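Local coordinates for periplasmic binding protein (Mycobacterium smegmatis, PDB 4MDY) that probably binds an iron-bearing solute outside the cytoplasmic membrane and delivers it to an ABC transporter, at residues 44-49 and 152-157; 79-84 and 90-95; 110-115 and 121-126; 202-207 and 280-285. All blocks are in the same frame, centred on the assembly; numbering follows the deposited sequence.

Contact 1 (44-49 and 152-157); sequences LLAVGV and TELIKS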
loop_
_atom_site.group_PDB
_atom_site.type_symbol
_atom_site.label_atom_id
_atom_site.label_comp_id
_atom_site.label_asym_id
_atom_site.label_seq_id
_atom_site.Cartn_x
_atom_site.Cartn_y
_atom_site.Cartn_z
ATOM N N LEU A 44 -3.951 -8.832 -7.780
ATOM C CA LEU A 44 -4.797 -9.759 -8.538
ATOM C C LEU A 44 -5.522 -9.053 -9.690
ATOM O O LEU A 44 -5.445 -9.471 -10.854
ATOM C CB LEU A 44 -5.791 -10.447 -7.587
ATOM C CG LEU A 44 -5.089 -11.407 -6.612
ATOM C CD1 LEU A 44 -5.955 -11.767 -5.415
ATOM C CD2 LEU A 44 -4.629 -12.672 -7.334
ATOM N N LEU A 45 -6.191 -7.955 -9.365
ATOM C CA LEU A 45 -6.960 -7.203 -10.354
ATOM C C LEU A 45 -6.079 -6.596 -11.453
ATOM O O LEU A 45 -6.505 -6.512 -12.600
ATOM C CB LEU A 45 -7.793 -6.119 -9.673
ATOM C CG LEU A 45 -8.975 -6.653 -8.847
ATOM C CD1 LEU A 45 -9.581 -5.528 -8.019
ATOM C CD2 LEU A 45 -10.020 -7.301 -9.737
ATOM N N ALA A 46 -4.855 -6.198 -11.108
ATOM C CA ALA A 46 -3.917 -5.655 -12.092
ATOM C C ALA A 46 -3.690 -6.618 -13.254
ATOM O O ALA A 46 -3.503 -6.181 -14.385
ATOM C CB ALA A 46 -2.584 -5.307 -11.435
ATOM N N VAL A 47 -3.696 -7.921 -12.971
ATOM C CA VAL A 47 -3.461 -8.940 -14.004
ATOM C C VAL A 47 -4.729 -9.679 -14.437
ATOM O O VAL A 47 -4.656 -10.714 -15.088
ATOM C CB VAL A 47 -2.355 -9.937 -13.579
ATOM C CG1 VAL A 47 -1.017 -9.218 -13.451
ATOM C CG2 VAL A 47 -2.704 -10.654 -12.282
ATOM N N GLY A 48 -5.898 -9.146 -14.077
ATOM C CA GLY A 48 -7.165 -9.671 -14.582
ATOM C C GLY A 48 -7.730 -10.857 -13.824
ATOM O O GLY A 48 -8.638 -11.515 -14.310
ATOM N N VAL A 49 -7.194 -11.135 -12.643
ATOM C CA VAL A 49 -7.728 -12.177 -11.782
ATOM C C VAL A 49 -8.692 -11.500 -10.812
ATOM O O VAL A 49 -8.272 -10.703 -9.974
ATOM C CB VAL A 49 -6.610 -12.910 -11.026
ATOM C CG1 VAL A 49 -7.193 -13.913 -10.038
ATOM C CG2 VAL A 49 -5.677 -13.606 -12.025
ATOM N N THR A 152 5.670 -8.601 -13.918
ATOM C CA THR A 152 6.992 -7.995 -14.071
ATOM C C THR A 152 6.882 -6.685 -14.838
ATOM O O THR A 152 7.453 -5.673 -14.431
ATOM C CB THR A 152 7.932 -8.952 -14.800
ATOM O OG1 THR A 152 8.081 -10.127 -13.997
ATOM C CG2 THR A 152 9.304 -8.321 -15.028
ATOM N N GLU A 153 6.159 -6.719 -15.949
ATOM C CA GLU A 153 5.868 -5.511 -16.723
ATOM C C GLU A 153 5.218 -4.407 -15.879
ATOM O O GLU A 153 5.606 -3.246 -15.983
ATOM C CB GLU A 153 4.961 -5.847 -17.912
ATOM C CG GLU A 153 4.561 -4.641 -18.744
ATOM C CD GLU A 153 5.757 -3.945 -19.362
ATOM O OE1 GLU A 153 6.793 -4.616 -19.613
ATOM O OE2 GLU A 153 5.658 -2.724 -19.590
ATOM N N LEU A 154 4.239 -4.775 -15.049
ATOM C CA LEU A 154 3.539 -3.811 -14.192
ATOM C C LEU A 154 4.489 -3.152 -13.182
ATOM O O LEU A 154 4.428 -1.943 -12.960
ATOM C CB LEU A 154 2.375 -4.482 -13.453
ATOM C CG LEU A 154 1.100 -4.716 -14.265
ATOM C CD1 LEU A 154 0.345 -5.923 -13.728
ATOM C CD2 LEU A 154 0.212 -3.474 -14.263
ATOM N N ILE A 155 5.374 -3.945 -12.588
ATOM C CA ILE A 155 6.387 -3.410 -11.674
ATOM C C ILE A 155 7.314 -2.423 -12.411
ATOM O O ILE A 155 7.585 -1.323 -11.914
ATOM C CB ILE A 155 7.199 -4.546 -11.011
ATOM C CG1 ILE A 155 6.296 -5.365 -10.071
ATOM C CG2 ILE A 155 8.384 -3.983 -10.230
ATOM C CD1 ILE A 155 6.890 -6.684 -9.600
ATOM N N LYS A 156 7.782 -2.820 -13.592
ATOM C CA LYS A 156 8.579 -1.943 -14.464
ATOM C C LYS A 156 7.864 -0.632 -14.767
ATOM O O LYS A 156 8.469 0.438 -14.736
ATOM C CB LYS A 156 8.868 -2.620 -15.806
ATOM C CG LYS A 156 10.029 -3.592 -15.808
ATOM C CD LYS A 156 10.139 -4.302 -17.152
ATOM C CE LYS A 156 11.153 -5.438 -17.100
ATOM N NZ LYS A 156 11.308 -6.129 -18.408
ATOM N N SER A 157 6.579 -0.742 -15.091
ATOM C CA SER A 157 5.752 0.410 -15.458
ATOM C C SER A 157 5.666 1.442 -14.327
ATOM O O SER A 157 5.759 2.642 -14.571
ATOM C CB SER A 157 4.349 -0.064 -15.843
ATOM O OG SER A 157 3.564 1.014 -16.301
#

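Contact 2 (79-84 and 90-95); sequences AVLNLD and EEIAAL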
loop_
_atom_site.group_PDB
_atom_site.type_symbol
_atom_site.label_atom_id
_atom_site.label_comp_id
_atom_site.label_asym_id
_atom_site.label_seq_id
_atom_site.Cartn_x
_atom_site.Cartn_y
_atom_site.Cartn_z
ATOM N N ALA A 79 -17.432 -11.526 -2.036
ATOM C CA ALA A 79 -17.630 -11.474 -0.598
ATOM C C ALA A 79 -16.590 -10.532 0.011
ATOM O O ALA A 79 -15.451 -10.439 -0.479
ATOM C CB ALA A 79 -17.517 -12.864 0.008
ATOM N N VAL A 80 -16.992 -9.820 1.060
ATOM C CA VAL A 80 -16.097 -8.913 1.774
ATOM C C VAL A 80 -15.770 -9.460 3.154
ATOM O O VAL A 80 -16.650 -9.652 3.981
ATOM C CB VAL A 80 -16.699 -7.504 1.925
ATOM C CG1 VAL A 80 -15.718 -6.583 2.648
ATOM C CG2 VAL A 80 -17.075 -6.939 0.561
ATOM N N LEU A 81 -14.487 -9.694 3.393
ATOM C CA LEU A 81 -14.008 -10.202 4.661
ATOM C C LEU A 81 -13.373 -9.057 5.417
ATOM O O LEU A 81 -13.196 -7.970 4.879
ATOM C CB LEU A 81 -12.951 -11.284 4.421
ATOM C CG LEU A 81 -13.288 -12.360 3.392
ATOM C CD1 LEU A 81 -12.080 -13.258 3.137
ATOM C CD2 LEU A 81 -14.482 -13.172 3.870
ATOM N N ASN A 82 -13.005 -9.309 6.663
ATOM C CA ASN A 82 -12.182 -8.363 7.415
ATOM C C ASN A 82 -11.371 -9.106 8.460
ATOM O O ASN A 82 -11.650 -10.266 8.750
ATOM C CB ASN A 82 -13.039 -7.267 8.056
ATOM C CG ASN A 82 -13.968 -7.798 9.123
ATOM O OD1 ASN A 82 -13.525 -8.347 10.128
ATOM N ND2 ASN A 82 -15.264 -7.625 8.919
ATOM N N LEU A 83 -10.377 -8.427 9.020
ATOM C CA LEU A 83 -9.433 -9.043 9.954
ATOM C C LEU A 83 -9.667 -8.620 11.403
ATOM O O LEU A 83 -8.778 -8.760 12.231
ATOM C CB LEU A 83 -7.992 -8.698 9.538
ATOM C CG LEU A 83 -7.528 -9.169 8.157
ATOM C CD1 LEU A 83 -6.058 -8.835 7.935
ATOM C CD2 LEU A 83 -7.758 -10.660 7.993
ATOM N N ASP A 84 -10.872 -8.135 11.712
ATOM C CA ASP A 84 -11.216 -7.697 13.077
ATOM C C ASP A 84 -10.930 -8.766 14.137
ATOM O O ASP A 84 -10.465 -8.448 15.230
ATOM C CB ASP A 84 -12.691 -7.273 13.161
ATOM C CG ASP A 84 -12.989 -6.004 12.376
ATOM O OD1 ASP A 84 -12.093 -5.501 11.662
ATOM O OD2 ASP A 84 -14.134 -5.506 12.473
ATOM N N GLU A 90 -12.971 -19.987 8.911
ATOM C CA GLU A 90 -14.238 -20.674 8.637
ATOM C C GLU A 90 -14.978 -20.036 7.464
ATOM O O GLU A 90 -15.543 -20.747 6.633
ATOM C CB GLU A 90 -15.149 -20.695 9.877
ATOM C CG GLU A 90 -14.590 -21.442 11.086
ATOM C CD GLU A 90 -14.554 -22.959 10.927
ATOM O OE1 GLU A 90 -14.963 -23.487 9.865
ATOM O OE2 GLU A 90 -14.108 -23.631 11.884
ATOM N N GLU A 91 -14.973 -18.704 7.393
ATOM C CA GLU A 91 -15.595 -18.004 6.264
ATOM C C GLU A 91 -14.905 -18.376 4.956
ATOM O O GLU A 91 -15.552 -18.645 3.948
ATOM C CB GLU A 91 -15.532 -16.486 6.446
ATOM C CG GLU A 91 -16.264 -15.968 7.679
ATOM C CD GLU A 91 -16.685 -14.504 7.581
ATOM O OE1 GLU A 91 -16.917 -14.007 6.454
ATOM O OE2 GLU A 91 -16.805 -13.850 8.643
ATOM N N ILE A 92 -13.579 -18.391 4.980
ATOM C CA ILE A 92 -12.809 -18.706 3.783
ATOM C C ILE A 92 -13.102 -20.144 3.309
ATOM O O ILE A 92 -13.382 -20.364 2.135
ATOM C CB ILE A 92 -11.304 -18.430 4.007
ATOM C CG1 ILE A 92 -11.087 -16.920 4.163
ATOM C CG2 ILE A 92 -10.480 -18.967 2.838
ATOM C CD1 ILE A 92 -9.774 -16.520 4.790
ATOM N N ALA A 93 -13.076 -21.109 4.225
ATOM C CA ALA A 93 -13.430 -22.494 3.885
ATOM C C ALA A 93 -14.798 -22.589 3.190
ATOM O O ALA A 93 -14.954 -23.307 2.196
ATOM C CB ALA A 93 -13.397 -23.367 5.132
ATOM N N ALA A 94 -15.775 -21.843 3.694
ATOM C CA ALA A 94 -17.124 -21.837 3.113
ATOM C C ALA A 94 -17.163 -21.257 1.695
ATOM O O ALA A 94 -18.063 -21.567 0.928
ATOM C CB ALA A 94 -18.087 -21.085 4.021
ATOM N N LEU A 95 -16.187 -20.422 1.349
ATOM C CA LEU A 95 -16.078 -19.874 -0.002
ATOM C C LEU A 95 -15.446 -20.846 -1.018
ATOM O O LEU A 95 -15.442 -20.570 -2.219
ATOM C CB LEU A 95 -15.314 -18.541 0.023
ATOM C CG LEU A 95 -16.046 -17.405 0.747
ATOM C CD1 LEU A 95 -15.088 -16.293 1.154
ATOM C CD2 LEU A 95 -17.180 -16.851 -0.104
HETATM O O HOH W 1 -14.869 -11.591 7.676
#

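Contact 3 (110-115 and 121-126); sequences DTYAKL and TVAQTG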
loop_
_atom_site.group_PDB
_atom_site.type_symbol
_atom_site.label_atom_id
_atom_site.label_comp_id
_atom_site.label_asym_id
_atom_site.label_seq_id
_atom_site.Cartn_x
_atom_site.Cartn_y
_atom_site.Cartn_z
ATOM N N ASP A 110 0.765 -21.431 12.209
ATOM C CA ASP A 110 -0.444 -22.170 12.572
ATOM C C ASP A 110 -1.567 -21.870 11.580
ATOM O O ASP A 110 -2.157 -22.780 11.010
ATOM C CB ASP A 110 -0.880 -21.799 13.995
ATOM C CG ASP A 110 -2.155 -22.508 14.423
ATOM O OD1 ASP A 110 -2.251 -23.741 14.227
ATOM O OD2 ASP A 110 -3.060 -21.829 14.962
ATOM N N THR A 111 -1.828 -20.585 11.366
ATOM C CA THR A 111 -2.899 -20.143 10.480
ATOM C C THR A 111 -2.628 -20.505 9.021
ATOM O O THR A 111 -3.549 -20.838 8.285
ATOM C CB THR A 111 -3.136 -18.633 10.638
ATOM O OG1 THR A 111 -3.380 -18.350 12.020
ATOM C CG2 THR A 111 -4.334 -18.185 9.836
ATOM N N TYR A 112 -1.367 -20.451 8.610
ATOM C CA TYR A 112 -0.973 -20.971 7.308
ATOM C C TYR A 112 -1.356 -22.445 7.155
ATOM O O TYR A 112 -1.908 -22.836 6.134
ATOM C CB TYR A 112 0.531 -20.815 7.082
ATOM C CG TYR A 112 1.010 -21.527 5.836
ATOM C CD1 TYR A 112 0.777 -20.986 4.574
ATOM C CD2 TYR A 112 1.662 -22.755 5.912
ATOM C CE1 TYR A 112 1.204 -21.631 3.431
ATOM C CE2 TYR A 112 2.090 -23.410 4.770
ATOM C CZ TYR A 112 1.854 -22.840 3.529
ATOM O OH TYR A 112 2.274 -23.461 2.378
ATOM N N ALA A 113 -1.059 -23.257 8.169
ATOM C CA ALA A 113 -1.416 -24.683 8.133
ATOM C C ALA A 113 -2.932 -24.876 7.989
ATOM O O ALA A 113 -3.397 -25.699 7.195
ATOM C CB ALA A 113 -0.890 -25.400 9.373
ATOM N N LYS A 114 -3.697 -24.082 8.731
ATOM C CA LYS A 114 -5.161 -24.123 8.661
ATOM C C LYS A 114 -5.724 -23.738 7.288
ATOM O O LYS A 114 -6.659 -24.378 6.788
ATOM C CB LYS A 114 -5.755 -23.209 9.729
ATOM C CG LYS A 114 -5.514 -23.689 11.147
ATOM C CD LYS A 114 -5.992 -22.660 12.153
ATOM C CE LYS A 114 -5.901 -23.198 13.567
ATOM N NZ LYS A 114 -5.966 -22.105 14.577
ATOM N N LEU A 115 -5.164 -22.691 6.686
ATOM C CA LEU A 115 -5.592 -22.259 5.356
ATOM C C LEU A 115 -5.161 -23.259 4.280
ATOM O O LEU A 115 -5.891 -23.485 3.312
ATOM C CB LEU A 115 -5.044 -20.860 5.034
ATOM C CG LEU A 115 -5.563 -19.696 5.887
ATOM C CD1 LEU A 115 -4.827 -18.414 5.503
ATOM C CD2 LEU A 115 -7.067 -19.502 5.752
ATOM N N THR A 121 -2.057 -21.917 -0.413
ATOM C CA THR A 121 -2.063 -20.634 0.264
ATOM C C THR A 121 -0.718 -19.952 0.036
ATOM O O THR A 121 0.340 -20.563 0.227
ATOM C CB THR A 121 -2.352 -20.827 1.764
ATOM O OG1 THR A 121 -3.687 -21.325 1.927
ATOM C CG2 THR A 121 -2.204 -19.531 2.539
ATOM N N VAL A 122 -0.774 -18.694 -0.394
ATOM C CA VAL A 122 0.424 -17.899 -0.670
ATOM C C VAL A 122 0.670 -16.972 0.513
ATOM O O VAL A 122 -0.150 -16.089 0.799
ATOM C CB VAL A 122 0.277 -17.048 -1.954
ATOM C CG1 VAL A 122 1.599 -16.353 -2.285
ATOM C CG2 VAL A 122 -0.184 -17.898 -3.126
ATOM N N ALA A 123 1.800 -17.179 1.187
ATOM C CA ALA A 123 2.196 -16.394 2.351
ATOM C C ALA A 123 3.213 -15.317 2.001
ATOM O O ALA A 123 3.777 -15.290 0.898
ATOM C CB ALA A 123 2.780 -17.308 3.423
ATOM N N GLN A 124 3.454 -14.441 2.970
ATOM C CA GLN A 124 4.540 -13.476 2.893
ATOM C C GLN A 124 5.855 -14.205 2.595
ATOM O O GLN A 124 6.023 -15.384 2.933
ATOM C CB GLN A 124 4.651 -12.660 4.186
ATOM C CG GLN A 124 5.046 -13.452 5.432
ATOM C CD GLN A 124 3.862 -13.987 6.222
ATOM O OE1 GLN A 124 2.792 -14.263 5.669
ATOM N NE2 GLN A 124 4.050 -14.134 7.524
ATOM N N THR A 125 6.775 -13.516 1.945
ATOM C CA THR A 125 7.998 -14.171 1.472
ATOM C C THR A 125 9.046 -14.303 2.566
ATOM O O THR A 125 9.819 -15.263 2.575
ATOM C CB THR A 125 8.612 -13.413 0.281
ATOM O OG1 THR A 125 8.697 -12.024 0.595
ATOM C CG2 THR A 125 7.757 -13.566 -0.947
ATOM N N GLY A 126 9.076 -13.338 3.479
ATOM C CA GLY A 126 10.082 -13.297 4.532
ATOM C C GLY A 126 9.467 -13.108 5.904
ATOM O O GLY A 126 8.436 -13.699 6.215
HETATM O O HOH W 2 -0.288 -23.838 0.959
#

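Contact 4 (202-207 and 280-285); sequences TQMGLT and PVVADQ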
loop_
_atom_site.group_PDB
_atom_site.type_symbol
_atom_site.label_atom_id
_atom_site.label_comp_id
_atom_site.label_asym_id
_atom_site.label_seq_id
_atom_site.Cartn_x
_atom_site.Cartn_y
_atom_site.Cartn_z
ATOM N N THR A 202 11.989 8.817 -3.173
ATOM C CA THR A 202 13.394 8.823 -3.569
ATOM C C THR A 202 13.529 8.726 -5.096
ATOM O O THR A 202 14.345 9.431 -5.698
ATOM C CB THR A 202 14.163 7.680 -2.863
ATOM O OG1 THR A 202 14.138 7.900 -1.446
ATOM C CG2 THR A 202 15.619 7.604 -3.324
ATOM N N GLN A 203 12.716 7.868 -5.710
ATOM C CA GLN A 203 12.708 7.683 -7.173
ATOM C C GLN A 203 12.268 8.936 -7.936
ATOM O O GLN A 203 12.662 9.137 -9.085
ATOM C CB GLN A 203 11.771 6.542 -7.570
ATOM C CG GLN A 203 12.258 5.138 -7.261
ATOM C CD GLN A 203 11.197 4.093 -7.604
ATOM O OE1 GLN A 203 10.204 3.943 -6.893
ATOM N NE2 GLN A 203 11.395 3.382 -8.704
HETATM N N MSE A 204 11.440 9.761 -7.300
HETATM C CA MSE A 204 11.027 11.042 -7.878
HETATM C C MSE A 204 12.081 12.117 -7.722
HETATM O O MSE A 204 11.910 13.223 -8.239
HETATM C CB MSE A 204 9.751 11.528 -7.195
HETATM C CG MSE A 204 8.510 10.756 -7.615
HETATM SE SE MSE A 204 7.008 11.541 -6.610
HETATM C CE MSE A 204 5.496 10.370 -7.054
ATOM N N GLY A 205 13.164 11.820 -6.999
ATOM C CA GLY A 205 14.288 12.746 -6.853
ATOM C C GLY A 205 14.386 13.421 -5.499
ATOM O O GLY A 205 15.353 14.130 -5.233
ATOM N N LEU A 206 13.400 13.188 -4.638
ATOM C CA LEU A 206 13.367 13.799 -3.313
ATOM C C LEU A 206 14.340 13.132 -2.352
ATOM O O LEU A 206 14.763 11.986 -2.555
ATOM C CB LEU A 206 11.960 13.713 -2.718
ATOM C CG LEU A 206 10.867 14.440 -3.489
ATOM C CD1 LEU A 206 9.490 13.981 -3.036
ATOM C CD2 LEU A 206 11.012 15.943 -3.327
ATOM N N THR A 207 14.684 13.872 -1.304
ATOM C CA THR A 207 15.456 13.349 -0.194
ATOM C C THR A 207 14.486 12.988 0.925
ATOM O O THR A 207 13.667 13.806 1.361
ATOM C CB THR A 207 16.516 14.362 0.288
ATOM O OG1 THR A 207 17.537 14.495 -0.714
ATOM C CG2 THR A 207 17.152 13.913 1.588
ATOM N N PRO A 280 0.364 4.290 -9.836
ATOM C CA PRO A 280 0.074 5.220 -10.938
ATOM C C PRO A 280 -0.767 6.428 -10.521
ATOM O O PRO A 280 -0.540 7.530 -11.024
ATOM C CB PRO A 280 -0.667 4.340 -11.953
ATOM C CG PRO A 280 -0.052 2.991 -11.750
ATOM C CD PRO A 280 0.161 2.890 -10.256
ATOM N N VAL A 281 -1.707 6.236 -9.598
ATOM C CA VAL A 281 -2.496 7.360 -9.063
ATOM C C VAL A 281 -1.602 8.341 -8.289
ATOM O O VAL A 281 -1.774 9.560 -8.386
ATOM C CB VAL A 281 -3.647 6.868 -8.158
ATOM C CG1 VAL A 281 -4.342 8.035 -7.464
ATOM C CG2 VAL A 281 -4.641 6.051 -8.966
ATOM N N VAL A 282 -0.642 7.804 -7.537
ATOM C CA VAL A 282 0.326 8.626 -6.811
ATOM C C VAL A 282 1.188 9.408 -7.802
ATOM O O VAL A 282 1.412 10.606 -7.616
ATOM C CB VAL A 282 1.212 7.774 -5.869
ATOM C CG1 VAL A 282 2.251 8.635 -5.160
ATOM C CG2 VAL A 282 0.358 7.011 -4.855
ATOM N N ALA A 283 1.649 8.744 -8.863
ATOM C CA ALA A 283 2.480 9.409 -9.873
ATOM C C ALA A 283 1.698 10.497 -10.627
ATOM O O ALA A 283 2.284 11.472 -11.091
ATOM C CB ALA A 283 3.071 8.396 -10.843
ATOM N N ASP A 284 0.382 10.339 -10.740
ATOM C CA ASP A 284 -0.459 11.364 -11.365
ATOM C C ASP A 284 -0.675 12.557 -10.445
ATOM O O ASP A 284 -0.464 13.701 -10.853
ATOM C CB ASP A 284 -1.829 10.803 -11.762
ATOM C CG ASP A 284 -1.816 10.102 -13.101
ATOM O OD1 ASP A 284 -0.875 10.320 -13.893
ATOM O OD2 ASP A 284 -2.761 9.336 -13.370
ATOM N N GLN A 285 -1.102 12.289 -9.212
ATOM C CA GLN A 285 -1.675 13.338 -8.355
ATOM C C GLN A 285 -0.686 14.021 -7.402
ATOM O O GLN A 285 -0.879 15.186 -7.043
ATOM C CB GLN A 285 -2.855 12.782 -7.556
ATOM C CG GLN A 285 -3.984 12.263 -8.432
ATOM C CD GLN A 285 -5.254 11.931 -7.659
ATOM O OE1 GLN A 285 -5.463 12.400 -6.537
ATOM N NE2 GLN A 285 -6.127 11.131 -8.275
#

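Contact 1 (44-49 and 152-157)
Leu154 joins the long helix 148-168 to the C-terminal end of helix 40-46, where it meets Ala46 and Val47. As in relatives among these binding proteins, 148-168 is consistent with the long helix that links the two lobes, and here it rests on a helix terminus closed by a Schellman motif. Traced outward, Leu154 CB points at segment 44-49 but touches none of its atoms. The first torsion (chi1 -78°) sets CG anti to the carbonyl carbon; CG too stops short, 4.7 Å from Ala46 CB. The contact is made at the tip. Leu154 CD1 lies 3.6 Å from Val47 CG1 and 3.8 Å from Ala46 CB, so one methyl rests against two apolar groups, while Leu154 CD2 is a looser 4.4 Å from Ala46 CB. The Val47 and Leu154 side chains meet at a slant, and no hydrogen bond joins the segments. Around this point Ala46 also touches Leu277, and Val47 O accepts a hydrogen bond from Lys147 NZ. Gly48, with positive phi (84°), takes the C-prime place of the Schellman motif, whose two bonds run from Val49 N to Leu44 O at 3.0 Å and from Gly48 N to Leu45 O at 3.1 Å.

Contact 2 (79-84 and 90-95)
Leu81 is the main bump of this contact: its forked end projects from strand 79-81 into a hollow formed by Glu91 and Ile92 of helix 89-94 and Leu95 one turn further on. The two branches divide the hollow between them. Leu81 CD1 meets Ile92 CG1 at 3.9 Å, the two side chains standing nearly perpendicular. Leu81 CD2 turns to the other part, 3.6 Å from Glu91 OE1 and 4.2 Å from Leu95 CD1, and both of those side chains run past Leu81 in the opposite direction. The first torsion of Leu81 (chi1 -47°) holds CG anti to the carbonyl carbon and carries the fork to the helix.

A second, smaller fit has the shape reversed. Here Leu95 supplies the fork and the strand supplies the shallow seat: Leu95 CD2 rests on Ala79 CB at 4.0 Å, while Leu95 CD1 faces Leu81. The fit is apolar except beside Glu91, where a water accepts from Asn82 N at 3.1 Å and gives a weak bond to Glu91 OE2. Just beyond, Asn82 OD1 takes the N-H of Asp84 in an Asx turn.

The contact lies within a beta-alpha unit, strand 79-81 followed by helix 89-94. Strand 79-81 runs parallel to strand 53-55, and Leu81 also packs on Ala53 and Thr55 there; Leu81 and Ile92 both reach Val34 of strand 33-35, while Leu95 O is hydrogen-bonded by Arg32 NH2 beside that strand.

Contact 3 (110-115 and 121-126)
Thr121 fits between Tyr112 and Leu115 of helix 109-116, and the closeness of its atoms to both marks the tight part of this buried contact. Its methyl is flanked by the two helix residues: Thr121 CG2 lies 3.9 Å from Tyr112 CD1 and 4.0 Å from Leu115 CB. Thr121 OG1 sits 3.4 Å from Leu115 CB, although its hydrogen-bond partner is Ala119 O, just before the strand. Leu115 stands nearly perpendicular to Thr121, whereas Tyr112 and Thr121 point opposite ways as they pass. The tyrosine torsion (chi1 171°) swings CG away from the backbone N and carries the ring across Thr121, toward the strand. Thr121 O then meets the ring at its edge, near the ring plane, 3.5 Å from Tyr112 CE1.

Further along, the fit slackens. Tyr112 CD1 is 4.3 Å from Ala123 CB, and at the ring's outer end a water stands in for direct contact, accepting from Thr121 N at 2.9 Å and hydrogen-bonded to Tyr112 OH. That hydroxyl is also hydrogen-bonded to Thr24 OG1, which is hydrogen-bonded to Thr121 O as well, while the rings of His19 and Phe21 meet Tyr112. On the exposed side of the helix, Lys114 and Asp110 form a salt bridge that takes no part in the packing.

Helix and strand axes approach to 9.0 Å and run nearly antiparallel, at 157°. This is the second half of a beta-alpha-beta crossover: strand 99-102, helix 109-116 and strand 121-123, whose strands lie side by side and parallel.

Contact 4 (202-207 and 280-285)
Met204, a selenomethionine in this crystal, reaches across to Val282 and Ala283 of helix 279-294 with its terminal methyl alone. Its chain is extended beyond CG (chi2 180°, chi3 -174°), a straight rod that carries CE as far as the side chain can. The rod stands nearly perpendicular to the Val282 side chain, and its end meets the CG1 branch. Met204 CE lies 4.1 Å from Val282 CG1 and also 4.1 Å from Val282 O; it is 4.2 Å from Ala283 CA. One methyl thus lies near a branch, a carbonyl and the backbone of the next residue. Val282 CG1 points there because it is anti to the backbone N (chi1 178°). The distances are those of ordinary van der Waals packing, and the two segments meet without any hydrogen bond. Met204 lies just before Gly205, which with positive phi turns the chain in a Schellman motif before strand 207-208 begins. Its neighbours are helical: Phe162 and Val165 of helix 148-168 lie against Met204, as does Leu290 further along helix 279-294, while Leu267, Ala270 and Ile271 of helix 265-273 pack on Val282.

Contacts 1, 2 and 3 belong to the part of the chain before the long helix 148-168 or reach into it, and contact 4 to the part after it. Along the sequence contact 2 closes before contact 3 opens, and contact 1, from 44-49 to 152-157, spans both. Contacts 2 and 3 have centres 15 Å apart and touch, Ile92 CD1 to Leu115 CD2 at 4.1 Å, joining two successive strand-helix units. The centres of contacts 2 and 4 are about 35 Å apart, on opposite sides of the chain's centre. Helix 148-168 makes contact 1 and flanks contact 4, 19 Å away between centres, consistent with the two-lobed fold of these binding proteins, in which a long helix links the lobes.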